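Local structure of cystathionine beta-lyases/cystathionine gamma-synthases (Corynebacterium glutamicum, 5X5H) at residues I100-D105 against G109-I114; Y125-T130 against S354-P359; S131-V136 against A166-G171; V149-N154 against T160-V165. The protein probably catalyses the pyridoxal-phosphate-dependent joining of O-succinyl-L-homoserine and L-cysteine into L,L-cystathionine with release of succinate, a step of methionine biosynthesis. All blocks are in the same frame, centred on the assembly; numbering follows the deposited sequence.

Interaction 1 (I100-D105 against G109-I114)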
loop_
_atom_site.group_PDB
_atom_site.type_symbol
_atom_site.label_atom_id
_atom_site.label_comp_id
_atom_site.label_asym_id
_atom_site.label_seq_id
_atom_site.Cartn_x
_atom_site.Cartn_y
_atom_site.Cartn_z
ATOM N N ILE A 100 22.600 -29.171 -17.308
ATOM C CA ILE A 100 22.605 -27.753 -17.693
ATOM C C ILE A 100 23.983 -27.257 -18.217
ATOM O O ILE A 100 25.014 -27.594 -17.527
ATOM C CB ILE A 100 22.338 -26.861 -16.468
ATOM C CG1 ILE A 100 21.218 -27.304 -15.660
ATOM C CG2 ILE A 100 22.186 -25.380 -16.920
ATOM C CD1 ILE A 100 21.162 -26.600 -14.324
ATOM N N VAL A 101 24.010 -26.491 -19.250
ATOM C CA VAL A 101 25.181 -25.726 -19.680
ATOM C C VAL A 101 24.955 -24.292 -19.160
ATOM O O VAL A 101 23.897 -23.676 -19.485
ATOM C CB VAL A 101 25.377 -25.756 -21.171
ATOM C CG1 VAL A 101 26.577 -24.901 -21.583
ATOM C CG2 VAL A 101 25.575 -27.206 -21.647
ATOM N N LEU A 102 25.895 -23.759 -18.380
ATOM C CA LEU A 102 25.872 -22.445 -17.761
ATOM C C LEU A 102 27.098 -21.678 -18.146
ATOM O O LEU A 102 28.141 -22.248 -18.424
ATOM C CB LEU A 102 25.915 -22.651 -16.185
ATOM C CG LEU A 102 26.041 -21.522 -15.183
ATOM C CD1 LEU A 102 24.629 -20.878 -15.172
ATOM C CD2 LEU A 102 26.471 -21.875 -13.772
ATOM N N GLY A 103 26.995 -20.343 -18.185
ATOM C CA GLY A 103 28.139 -19.531 -18.445
ATOM C C GLY A 103 29.072 -19.329 -17.288
ATOM O O GLY A 103 28.827 -19.720 -16.147
ATOM N N ASN A 104 30.246 -18.720 -17.644
ATOM C CA ASN A 104 31.336 -18.453 -16.678
ATOM C C ASN A 104 31.311 -17.097 -16.054
ATOM O O ASN A 104 32.351 -16.640 -15.506
ATOM C CB ASN A 104 32.817 -18.740 -17.255
ATOM C CG ASN A 104 33.231 -17.814 -18.367
ATOM O OD1 ASN A 104 32.571 -16.848 -18.724
ATOM N ND2 ASN A 104 34.343 -18.173 -18.994
ATOM N N ASP A 105 30.242 -16.334 -16.260
ATOM C CA ASP A 105 30.080 -15.049 -15.579
ATOM C C ASP A 105 28.606 -14.915 -15.403
ATOM O O ASP A 105 27.883 -14.923 -16.442
ATOM C CB ASP A 105 30.677 -13.840 -16.376
ATOM C CG ASP A 105 30.836 -12.552 -15.451
ATOM O OD1 ASP A 105 31.671 -12.561 -14.486
ATOM O OD2 ASP A 105 30.140 -11.555 -15.615
ATOM N N GLY A 109 23.712 -15.731 -7.453
ATOM C CA GLY A 109 22.574 -16.468 -6.975
ATOM C C GLY A 109 22.102 -17.624 -7.905
ATOM O O GLY A 109 21.712 -18.660 -7.433
ATOM N N THR A 110 22.178 -17.451 -9.212
ATOM C CA THR A 110 21.900 -18.457 -10.177
ATOM C C THR A 110 22.849 -19.697 -10.005
ATOM O O THR A 110 22.447 -20.861 -9.970
ATOM C CB THR A 110 21.920 -17.968 -11.620
ATOM O OG1 THR A 110 21.081 -16.798 -11.702
ATOM C CG2 THR A 110 21.505 -19.017 -12.543
ATOM N N TYR A 111 24.114 -19.320 -9.938
ATOM C CA TYR A 111 25.136 -20.322 -9.725
ATOM C C TYR A 111 24.966 -21.106 -8.396
ATOM O O TYR A 111 24.999 -22.335 -8.421
ATOM C CB TYR A 111 26.566 -19.624 -9.703
ATOM C CG TYR A 111 27.678 -20.645 -9.257
ATOM C CD1 TYR A 111 28.026 -21.636 -10.113
ATOM C CD2 TYR A 111 28.168 -20.609 -7.983
ATOM C CE1 TYR A 111 28.953 -22.635 -9.680
ATOM C CE2 TYR A 111 29.073 -21.578 -7.570
ATOM C CZ TYR A 111 29.451 -22.509 -8.437
ATOM O OH TYR A 111 30.363 -23.522 -7.932
ATOM N N ARG A 112 24.667 -20.419 -7.322
ATOM C CA ARG A 112 24.462 -21.007 -6.014
ATOM C C ARG A 112 23.284 -21.941 -6.078
ATOM O O ARG A 112 23.306 -23.047 -5.555
ATOM C CB ARG A 112 24.317 -19.982 -4.919
ATOM C CG ARG A 112 23.999 -20.538 -3.521
ATOM C CD ARG A 112 23.931 -19.436 -2.492
ATOM N NE ARG A 112 23.268 -18.265 -3.131
ATOM C CZ ARG A 112 22.365 -17.441 -2.595
ATOM N NH1 ARG A 112 21.913 -17.580 -1.341
ATOM N NH2 ARG A 112 21.890 -16.450 -3.335
ATOM N N LEU A 113 22.229 -21.527 -6.745
ATOM C CA LEU A 113 21.077 -22.426 -6.847
ATOM C C LEU A 113 21.401 -23.704 -7.553
ATOM O O LEU A 113 21.018 -24.776 -7.087
ATOM C CB LEU A 113 19.928 -21.685 -7.597
ATOM C CG LEU A 113 18.546 -22.401 -7.696
ATOM C CD1 LEU A 113 17.962 -22.756 -6.377
ATOM C CD2 LEU A 113 17.575 -21.529 -8.516
ATOM N N ILE A 114 22.084 -23.628 -8.681
ATOM C CA ILE A 114 22.489 -24.855 -9.392
ATOM C C ILE A 114 23.431 -25.732 -8.538
ATOM O O ILE A 114 23.210 -26.915 -8.378
ATOM C CB ILE A 114 23.149 -24.479 -10.696
ATOM C CG1 ILE A 114 22.108 -23.792 -11.615
ATOM C CG2 ILE A 114 23.780 -25.782 -11.268
ATOM C CD1 ILE A 114 22.718 -23.078 -12.796
#

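Interaction 2 (Y125-T130 against S354-P359)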
loop_
_atom_site.group_PDB
_atom_site.type_symbol
_atom_site.label_atom_id
_atom_site.label_comp_id
_atom_site.label_asym_id
_atom_site.label_seq_id
_atom_site.Cartn_x
_atom_site.Cartn_y
_atom_site.Cartn_z
ATOM N N TYR A 125 25.790 -30.201 -14.154
ATOM C CA TYR A 125 26.050 -29.065 -14.974
ATOM C C TYR A 125 27.491 -28.960 -15.472
ATOM O O TYR A 125 28.404 -29.573 -14.877
ATOM C CB TYR A 125 25.658 -27.807 -14.243
ATOM C CG TYR A 125 26.602 -27.391 -13.080
ATOM C CD1 TYR A 125 26.503 -27.934 -11.825
ATOM C CD2 TYR A 125 27.561 -26.448 -13.286
ATOM C CE1 TYR A 125 27.358 -27.543 -10.771
ATOM C CE2 TYR A 125 28.376 -26.047 -12.235
ATOM C CZ TYR A 125 28.284 -26.616 -11.023
ATOM O OH TYR A 125 29.076 -26.208 -10.018
ATOM N N THR A 126 27.646 -28.105 -16.475
ATOM C CA THR A 126 28.986 -27.763 -17.007
ATOM C C THR A 126 29.006 -26.228 -17.181
ATOM O O THR A 126 28.105 -25.661 -17.755
ATOM C CB THR A 126 29.236 -28.445 -18.329
ATOM O OG1 THR A 126 29.231 -29.842 -18.094
ATOM C CG2 THR A 126 30.623 -28.114 -18.954
ATOM N N VAL A 127 30.106 -25.575 -16.763
ATOM C CA VAL A 127 30.364 -24.182 -17.014
ATOM C C VAL A 127 31.217 -23.991 -18.249
ATOM O O VAL A 127 32.232 -24.728 -18.330
ATOM C CB VAL A 127 31.036 -23.487 -15.813
ATOM C CG1 VAL A 127 31.610 -22.106 -16.210
ATOM C CG2 VAL A 127 30.087 -23.475 -14.620
ATOM N N VAL A 128 30.884 -23.030 -19.102
ATOM C CA VAL A 128 31.586 -22.730 -20.302
ATOM C C VAL A 128 31.647 -21.212 -20.490
ATOM O O VAL A 128 30.926 -20.483 -19.817
ATOM C CB VAL A 128 30.955 -23.316 -21.573
ATOM C CG1 VAL A 128 30.764 -24.836 -21.447
ATOM C CG2 VAL A 128 29.603 -22.713 -21.896
ATOM N N ASP A 129 32.473 -20.771 -21.354
ATOM C CA ASP A 129 32.403 -19.393 -21.826
ATOM C C ASP A 129 31.413 -19.305 -22.925
ATOM O O ASP A 129 31.638 -19.669 -24.059
ATOM C CB ASP A 129 33.819 -18.926 -22.222
ATOM C CG ASP A 129 33.844 -17.476 -22.734
ATOM O OD1 ASP A 129 32.792 -16.779 -22.793
ATOM O OD2 ASP A 129 34.991 -17.039 -23.052
ATOM N N THR A 130 30.194 -18.786 -22.607
ATOM C CA THR A 130 29.137 -18.721 -23.621
ATOM C C THR A 130 29.301 -17.753 -24.763
ATOM O O THR A 130 28.610 -17.851 -25.785
ATOM C CB THR A 130 27.679 -18.569 -23.072
ATOM O OG1 THR A 130 27.638 -17.368 -22.333
ATOM C CG2 THR A 130 27.311 -19.651 -22.122
ATOM N N SER A 354 34.777 -20.761 -7.685
ATOM C CA SER A 354 34.287 -21.317 -8.908
ATOM C C SER A 354 34.924 -20.625 -10.118
ATOM O O SER A 354 35.535 -19.543 -9.923
ATOM C CB SER A 354 32.746 -21.149 -8.876
ATOM O OG SER A 354 32.367 -19.841 -9.408
ATOM N N GLN A 355 34.711 -21.082 -11.351
ATOM C CA GLN A 355 35.201 -20.280 -12.514
ATOM C C GLN A 355 34.455 -18.910 -12.566
ATOM O O GLN A 355 34.871 -18.021 -13.254
ATOM C CB GLN A 355 35.128 -20.957 -13.913
ATOM C CG GLN A 355 36.142 -20.439 -15.067
ATOM C CD GLN A 355 36.811 -18.993 -14.960
ATOM O OE1 GLN A 355 37.801 -18.802 -14.231
ATOM N NE2 GLN A 355 36.293 -18.012 -15.713
ATOM N N LEU A 356 33.345 -18.761 -11.880
ATOM C CA LEU A 356 32.588 -17.458 -11.940
ATOM C C LEU A 356 33.150 -16.400 -11.009
ATOM O O LEU A 356 32.543 -15.316 -10.871
ATOM C CB LEU A 356 31.113 -17.669 -11.549
ATOM C CG LEU A 356 30.318 -18.182 -12.721
ATOM C CD1 LEU A 356 30.769 -19.578 -13.061
ATOM C CD2 LEU A 356 28.869 -18.162 -12.297
ATOM N N GLU A 357 34.249 -16.694 -10.286
ATOM C CA GLU A 357 34.712 -15.815 -9.250
ATOM C C GLU A 357 35.184 -14.534 -9.885
ATOM O O GLU A 357 35.868 -14.580 -10.932
ATOM C CB GLU A 357 35.863 -16.488 -8.460
ATOM C CG GLU A 357 36.519 -15.575 -7.452
ATOM C CD GLU A 357 37.609 -16.173 -6.542
ATOM O OE1 GLU A 357 37.683 -17.405 -6.292
ATOM O OE2 GLU A 357 38.383 -15.313 -6.082
ATOM N N VAL A 358 34.858 -13.411 -9.274
ATOM C CA VAL A 358 35.054 -12.074 -9.902
ATOM C C VAL A 358 36.340 -11.452 -9.398
ATOM O O VAL A 358 36.605 -11.529 -8.231
ATOM C CB VAL A 358 33.869 -11.184 -9.411
ATOM C CG1 VAL A 358 34.001 -9.775 -10.039
ATOM C CG2 VAL A 358 32.576 -11.795 -9.896
ATOM N N PRO A 359 37.131 -10.801 -10.256
ATOM C CA PRO A 359 38.330 -10.097 -9.811
ATOM C C PRO A 359 38.139 -9.139 -8.655
ATOM O O PRO A 359 37.149 -8.328 -8.598
ATOM C CB PRO A 359 38.828 -9.335 -10.989
ATOM C CG PRO A 359 38.009 -9.822 -12.101
ATOM C CD PRO A 359 36.942 -10.696 -11.685
#

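Interaction 3 (S131-V136 against A166-G171)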
loop_
_atom_site.group_PDB
_atom_site.type_symbol
_atom_site.label_atom_id
_atom_site.label_comp_id
_atom_site.label_asym_id
_atom_site.label_seq_id
_atom_site.Cartn_x
_atom_site.Cartn_y
_atom_site.Cartn_z
ATOM N N SER A 131 30.305 -16.840 -24.636
ATOM C CA SER A 131 30.709 -15.999 -25.731
ATOM C C SER A 131 31.441 -16.744 -26.835
ATOM O O SER A 131 31.621 -16.190 -27.908
ATOM C CB SER A 131 31.621 -14.955 -25.187
ATOM O OG SER A 131 31.048 -14.142 -24.120
ATOM N N VAL A 132 31.896 -17.983 -26.564
ATOM C CA VAL A 132 32.549 -18.842 -27.561
ATOM C C VAL A 132 31.528 -19.908 -27.950
ATOM O O VAL A 132 31.339 -20.860 -27.157
ATOM C CB VAL A 132 33.799 -19.483 -26.993
ATOM C CG1 VAL A 132 34.609 -20.185 -28.120
ATOM C CG2 VAL A 132 34.708 -18.439 -26.362
ATOM N N VAL A 133 30.949 -19.732 -29.140
ATOM C CA VAL A 133 29.874 -20.632 -29.566
ATOM C C VAL A 133 30.364 -22.069 -29.586
ATOM O O VAL A 133 29.655 -22.970 -29.130
ATOM C CB VAL A 133 29.276 -20.220 -30.885
ATOM C CG1 VAL A 133 28.197 -21.185 -31.339
ATOM C CG2 VAL A 133 28.752 -18.794 -30.855
ATOM N N GLU A 134 31.594 -22.342 -30.072
ATOM C CA GLU A 134 32.088 -23.700 -30.063
ATOM C C GLU A 134 32.217 -24.347 -28.691
ATOM O O GLU A 134 32.032 -25.562 -28.504
ATOM C CB GLU A 134 33.441 -23.757 -30.820
ATOM C CG GLU A 134 33.270 -23.561 -32.312
ATOM C CD GLU A 134 32.404 -24.630 -33.017
ATOM O OE1 GLU A 134 32.428 -25.832 -32.659
ATOM O OE2 GLU A 134 31.659 -24.224 -33.939
ATOM N N GLU A 135 32.476 -23.581 -27.659
ATOM C CA GLU A 135 32.543 -24.114 -26.317
ATOM C C GLU A 135 31.159 -24.583 -25.856
ATOM O O GLU A 135 31.015 -25.575 -25.157
ATOM C CB GLU A 135 33.085 -23.154 -25.235
ATOM C CG GLU A 135 34.598 -22.964 -25.217
ATOM C CD GLU A 135 35.061 -22.173 -24.019
ATOM O OE1 GLU A 135 34.564 -22.240 -22.834
ATOM O OE2 GLU A 135 35.953 -21.398 -24.341
ATOM N N VAL A 136 30.145 -23.752 -26.159
ATOM C CA VAL A 136 28.753 -24.174 -25.824
ATOM C C VAL A 136 28.435 -25.495 -26.592
ATOM O O VAL A 136 27.940 -26.450 -25.970
ATOM C CB VAL A 136 27.741 -23.062 -26.157
ATOM C CG1 VAL A 136 26.311 -23.465 -25.831
ATOM C CG2 VAL A 136 28.098 -21.839 -25.370
ATOM N N ALA A 166 21.105 -20.259 -29.935
ATOM C CA ALA A 166 19.804 -20.913 -30.213
ATOM C C ALA A 166 19.905 -21.952 -31.335
ATOM O O ALA A 166 19.314 -23.016 -31.207
ATOM C CB ALA A 166 18.790 -19.893 -30.561
ATOM N N LYS A 167 20.622 -21.601 -32.408
ATOM C CA LYS A 167 20.840 -22.585 -33.494
ATOM C C LYS A 167 21.425 -23.891 -33.003
ATOM O O LYS A 167 21.125 -24.995 -33.524
ATOM C CB LYS A 167 21.745 -22.033 -34.598
ATOM C CG LYS A 167 21.105 -20.950 -35.464
ATOM C CD LYS A 167 22.106 -20.441 -36.560
ATOM C CE LYS A 167 21.749 -19.124 -37.261
ATOM N NZ LYS A 167 20.284 -19.053 -37.522
ATOM N N LEU A 168 22.312 -23.856 -31.998
ATOM C CA LEU A 168 22.838 -25.097 -31.409
ATOM C C LEU A 168 21.844 -26.074 -30.798
ATOM O O LEU A 168 22.125 -27.241 -30.557
ATOM C CB LEU A 168 23.895 -24.845 -30.327
ATOM C CG LEU A 168 25.030 -23.952 -30.761
ATOM C CD1 LEU A 168 25.953 -23.721 -29.599
ATOM C CD2 LEU A 168 25.856 -24.531 -31.940
ATOM N N THR A 169 20.672 -25.546 -30.400
ATOM C CA THR A 169 19.691 -26.424 -29.814
ATOM C C THR A 169 18.854 -27.222 -30.840
ATOM O O THR A 169 18.192 -28.176 -30.427
ATOM C CB THR A 169 18.668 -25.636 -28.924
ATOM O OG1 THR A 169 17.826 -24.840 -29.753
ATOM C CG2 THR A 169 19.422 -24.855 -27.841
ATOM N N GLU A 170 18.956 -26.883 -32.118
ATOM C CA GLU A 170 18.254 -27.682 -33.203
ATOM C C GLU A 170 18.798 -29.092 -33.203
ATOM O O GLU A 170 20.010 -29.314 -33.083
ATOM C CB GLU A 170 18.374 -26.995 -34.559
ATOM C CG GLU A 170 17.730 -25.613 -34.560
ATOM C CD GLU A 170 17.942 -24.851 -35.852
ATOM O OE1 GLU A 170 17.407 -23.742 -35.996
ATOM O OE2 GLU A 170 18.654 -25.364 -36.735
ATOM N N GLY A 171 17.901 -30.094 -33.240
ATOM C CA GLY A 171 18.267 -31.513 -33.194
ATOM C C GLY A 171 18.562 -32.043 -31.843
ATOM O O GLY A 171 19.169 -33.100 -31.668
#

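Interaction 4 (V149-N154 against T160-V165). With PLP (pyridoxal-5'-phosphate), chain B.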
loop_
_atom_site.group_PDB
_atom_site.type_symbol
_atom_site.label_atom_id
_atom_site.label_comp_id
_atom_site.label_asym_id
_atom_site.label_seq_id
_atom_site.Cartn_x
_atom_site.Cartn_y
_atom_site.Cartn_z
ATOM N N VAL A 149 21.756 -18.625 -20.433
ATOM C CA VAL A 149 22.582 -17.534 -20.915
ATOM C C VAL A 149 22.177 -16.239 -20.193
ATOM O O VAL A 149 20.952 -15.931 -20.188
ATOM C CB VAL A 149 22.462 -17.390 -22.438
ATOM C CG1 VAL A 149 22.996 -16.054 -22.942
ATOM C CG2 VAL A 149 23.229 -18.592 -23.112
ATOM N N GLU A 150 23.081 -15.441 -19.708
ATOM C CA GLU A 150 22.847 -14.070 -19.311
ATOM C C GLU A 150 23.585 -13.222 -20.274
ATOM O O GLU A 150 24.785 -13.456 -20.496
ATOM C CB GLU A 150 23.452 -13.693 -18.001
ATOM C CG GLU A 150 22.799 -14.089 -16.850
ATOM C CD GLU A 150 23.530 -13.659 -15.589
ATOM O OE1 GLU A 150 24.268 -12.651 -15.488
ATOM O OE2 GLU A 150 23.267 -14.327 -14.609
ATOM N N THR A 151 23.028 -12.172 -20.880
ATOM C CA THR A 151 23.799 -11.269 -21.703
ATOM C C THR A 151 23.171 -9.880 -21.703
ATOM O O THR A 151 21.983 -9.757 -22.018
ATOM C CB THR A 151 23.973 -11.845 -23.122
ATOM O OG1 THR A 151 24.805 -10.986 -23.903
ATOM C CG2 THR A 151 22.735 -12.073 -23.932
ATOM N N PRO A 152 23.915 -8.841 -21.298
ATOM C CA PRO A 152 25.252 -8.877 -20.745
ATOM C C PRO A 152 25.284 -9.578 -19.431
ATOM O O PRO A 152 24.292 -9.521 -18.651
ATOM C CB PRO A 152 25.610 -7.390 -20.566
ATOM C CG PRO A 152 24.653 -6.619 -21.489
ATOM C CD PRO A 152 23.366 -7.465 -21.416
ATOM N N THR A 153 26.402 -10.200 -19.112
ATOM C CA THR A 153 26.526 -10.896 -17.828
ATOM C C THR A 153 26.721 -10.030 -16.622
ATOM O O THR A 153 27.205 -8.852 -16.731
ATOM C CB THR A 153 27.710 -11.927 -17.825
ATOM O OG1 THR A 153 28.949 -11.187 -17.938
ATOM C CG2 THR A 153 27.627 -12.882 -18.927
ATOM N N ASN A 154 26.352 -10.509 -15.413
ATOM C CA ASN A 154 26.498 -9.747 -14.195
ATOM C C ASN A 154 27.655 -10.376 -13.480
ATOM O O ASN A 154 27.509 -11.583 -13.103
ATOM C CB ASN A 154 25.206 -10.040 -13.352
ATOM C CG ASN A 154 25.187 -9.369 -12.032
ATOM O OD1 ASN A 154 26.158 -8.721 -11.599
ATOM N ND2 ASN A 154 23.981 -9.404 -11.359
ATOM N N THR A 160 26.857 -12.780 -25.227
ATOM C CA THR A 160 26.637 -14.019 -25.937
ATOM C C THR A 160 25.820 -13.770 -27.128
ATOM O O THR A 160 24.782 -13.050 -27.062
ATOM C CB THR A 160 25.872 -14.987 -25.011
ATOM O OG1 THR A 160 26.712 -15.346 -23.927
ATOM C CG2 THR A 160 25.504 -16.300 -25.686
ATOM N N ASP A 161 26.102 -14.429 -28.270
ATOM C CA ASP A 161 25.355 -14.336 -29.471
ATOM C C ASP A 161 24.135 -15.243 -29.365
ATOM O O ASP A 161 24.214 -16.466 -29.506
ATOM C CB ASP A 161 26.256 -14.765 -30.675
ATOM C CG ASP A 161 25.625 -14.543 -31.992
ATOM O OD1 ASP A 161 24.402 -14.628 -32.195
ATOM O OD2 ASP A 161 26.460 -14.344 -32.999
ATOM N N ILE A 162 22.992 -14.590 -29.033
ATOM C CA ILE A 162 21.787 -15.395 -28.711
ATOM C C ILE A 162 21.357 -16.287 -29.905
ATOM O O ILE A 162 21.044 -17.461 -29.695
ATOM C CB ILE A 162 20.640 -14.467 -28.272
ATOM C CG1 ILE A 162 20.985 -13.770 -26.969
ATOM C CG2 ILE A 162 19.359 -15.270 -28.037
ATOM C CD1 ILE A 162 20.165 -12.530 -26.670
ATOM N N GLU A 163 21.315 -15.723 -31.091
ATOM C CA GLU A 163 20.818 -16.427 -32.293
ATOM C C GLU A 163 21.761 -17.606 -32.538
ATOM O O GLU A 163 21.315 -18.706 -32.858
ATOM C CB GLU A 163 20.754 -15.461 -33.473
ATOM C CG GLU A 163 20.141 -16.135 -34.702
ATOM C CD GLU A 163 20.037 -15.203 -35.895
ATOM O OE1 GLU A 163 20.214 -13.974 -35.753
ATOM O OE2 GLU A 163 19.697 -15.701 -36.965
ATOM N N ALA A 164 23.071 -17.397 -32.399
ATOM C CA ALA A 164 23.974 -18.459 -32.645
ATOM C C ALA A 164 23.855 -19.616 -31.675
ATOM O O ALA A 164 23.928 -20.768 -32.064
ATOM C CB ALA A 164 25.399 -17.983 -32.643
ATOM N N VAL A 165 23.698 -19.339 -30.365
ATOM C CA VAL A 165 23.490 -20.336 -29.420
ATOM C C VAL A 165 22.148 -21.013 -29.582
ATOM O O VAL A 165 22.105 -22.223 -29.445
ATOM C CB VAL A 165 23.698 -19.764 -27.961
ATOM C CG1 VAL A 165 23.205 -20.722 -26.935
ATOM C CG2 VAL A 165 25.151 -19.296 -27.774
HETATM N N1 PLP B . 19.532 -12.386 -12.568
HETATM C C2 PLP B . 20.267 -11.296 -12.601
HETATM C C2A PLP B . 21.009 -11.020 -13.865
HETATM C C3 PLP B . 20.192 -10.398 -11.589
HETATM O O3 PLP B . 20.913 -9.226 -11.583
HETATM C C4 PLP B . 19.407 -10.637 -10.448
HETATM C C4A PLP B . 19.366 -9.649 -9.355
HETATM C C5 PLP B . 18.752 -11.887 -10.345
HETATM C C6 PLP B . 18.843 -12.712 -11.453
HETATM C C5A PLP B . 17.967 -12.341 -9.116
HETATM O O4P PLP B . 16.705 -11.603 -8.982
HETATM P P PLP B . 16.096 -11.317 -7.547
HETATM O O1P PLP B . 17.130 -10.537 -6.761
HETATM O O2P PLP B . 14.854 -10.552 -7.961
HETATM O O3P PLP B . 15.744 -12.663 -6.909
HETATM O O HOH W 1 27.074 -13.488 -22.032
#

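Interaction 1 (I100-D105 against G109-I114)
Leu102 and Ile114 meet tip to tip between the strand and the helix, with Leu102 CD1 3.8 Å from Ile114 CD1. All the packing across this contact is apolar, and Leu102 is its centre, touching Thr110, Tyr111 and Ile114. Ile114 in turn meets both strand residues. Its CG1 stands anti to the carbonyl carbon (chi1 -65°) and carries CD1 on toward Leu102, while Ile100 CD1 lies 4.0 Å from Ile114 CG1 and 4.1 Å from Ile114 CG2. One isoleucine is thus gripped by two strand residues, i and i+2, that point to the same face of the sheet.

The aromatic part is different in kind. Leu102 crosses Tyr111 at about a right angle and touches the rim of the ring rather than a face: Leu102 CD2 sits in the ring plane, 4.0 Å from Tyr111 CD1. Thr110 adds a looser methyl neighbour, its CG2 4.5 Å from Leu102 CD1.

The helix backbone keeps its own bonds, such as Ile114 N to Thr110 O at 3.1 Å, while the strand backbone pairs with strands 124-128 and 144-150. The axes of strand 100-103 and helix turn 109-114 come within 10.4 Å, 151° between their directions, as befits a beta-alpha-beta unit. Leu113 packs on helix 82-93 and on Ile235 of the second subunit; Trp148 of strand 144-150 touches Leu102 and Thr110, and Tyr125 of strand 124-128 touches Tyr111 and Ile114.

Interaction 2 (Y125-T130 against S354-P359)
Val127 places CG1 anti to its own backbone N (chi1 166°), and Leu356 sets CG anti to its carbonyl carbon (chi1 -82°); together these torsions bring one methyl of each side chain into touch. Val127 CG1 and Leu356 CD1 are 4.1 Å apart, and the two branched chains cross obliquely. Leu356 leaves its backbone across the direction of the strand, and its CD1 branch reaches it. Gln355 adds only the root of its side chain: its CB lies 4.4 Å from the same Val127 CG1, which therefore rests against two consecutive loop residues. The contact is small and partly buried, with Leu356 on the inside and Gln355 at the solvent edge.

What holds the loop in shape is local. Residues 354-357 form a type I beta turn, closed by Glu357 N to Ser354 O at 3.1 Å. Inside it Ser354 OG accepts from Leu356 N at 2.9 Å with a bent N-H...O angle of 139°, an ST turn that fixes the backbone of the very residue reaching the strand. Leu356 also touches Tyr111 of helix 108-118.

Strand 124-128 is an edge strand of the large sheet within this chain, and the loop leads into strand 362-366 of the smaller sheet: this is packing between the two sheet regions of a fold-type I PLP enzyme.

Interaction 3 (S131-V136 against A166-G171)
Leu168 lies across Val133 and Val136, one turn apart on helix 133-139, in the plain helix-side packing of an alpha/beta sheet fold. Helix 133-139 belongs to the crossover from strand 124-128 to strand 144-150, and segment 166-171 begins in the last turn of helix 162-167, which follows that second strand, and runs on into the loop. The leucine chain crosses both valines at a slant. Its CG is anti to the carbonyl carbon (chi1 -53°), and both branches at its end meet one methyl: Leu168 CD1 is 3.8 Å from Val133 CG1, and Leu168 CD2 is 4.1 Å from it. CD1 pushes further in, coming within 3.8 Å of Val136 CG1 and 3.8 Å of the Val133 backbone O. One methyl is thereby lodged in the corner between the two valines and the helix backbone.

Burial is graded along the helix, with Val136 inside, touching Val128 and Ile147 of the sheet, and Val133 nearer the surface. Ile140 extends the apolar patch round Leu168.

Leu168 itself sits in a type I turn, Lys167 to Glu170. Just before the turn, Ala166 O takes two donors from one residue, Thr169 N and Thr169 OG1, the hydroxyl at 2.8 Å and in the carbonyl plane.

Interaction 4 (V149-N154 against T160-V165)
A side-chain hydroxyl meets the backbone here: Thr160 N donates to Thr151 OG1 at 3.0 Å, nearly straight at 164°, just ahead of the cis peptide bond that precedes Pro152. Thr151 has OG1 anti to its backbone N (chi1 -176°), and its CG2 turns to Ile162, 3.8 Å from Ile162 CD1. A water adds a second link, donating to Glu150 O at 2.8 Å and lying 2.7 Å from Thr160 OG1, a hydroxyl that also bonds to Thr130 OG1. Val149 and Thr160 also reach tip to tip, Val149 CG1 being 3.7 Å from Thr160 CB.

Asp161 is the N-cap of helix 162-167. Its OD1 accepts from Ala164 N, with the donor well above the carboxylate plane, and its OD2 makes a salt bridge to Lys297.

At the other end, Glu150 OE1 accepts from Asn154 N at 3.0 Å while OE2 takes Tyr107 N, so the carboxylate braces the loop that carries Asn154. Asn154 ND2 makes a weak bond to PLP O3 at 3.1 Å, and Arg364 holds its OD1. The loop leaving strand 144-150 thus lines the cofactor pocket, the usual place for the site in fold-type I PLP enzymes.

Interactions 1 and 4 are the buried pair: each joins a strand of the large sheet to the helix that follows it, and strands 99-103 and 144-150 lie side by side. Interactions 2 and 3 are only partly buried, one against an edge strand, the other between helix 133-139 and the end of helix 162-167 with the turn beyond it. Chemistry follows place. Interactions 1, 2 and 3 meet across their segments through apolar side chains, whereas interaction 4, beside the cofactor, adds a hydroxyl-to-backbone bond and a bridging water. Helix 162-167 serves both 3 and 4. Polar ties stitch the set together: Asp105 OD2 with Thr153 OG1 between 1 and 4, and Asp129 N with Glu135 OE1 between 2 and 3.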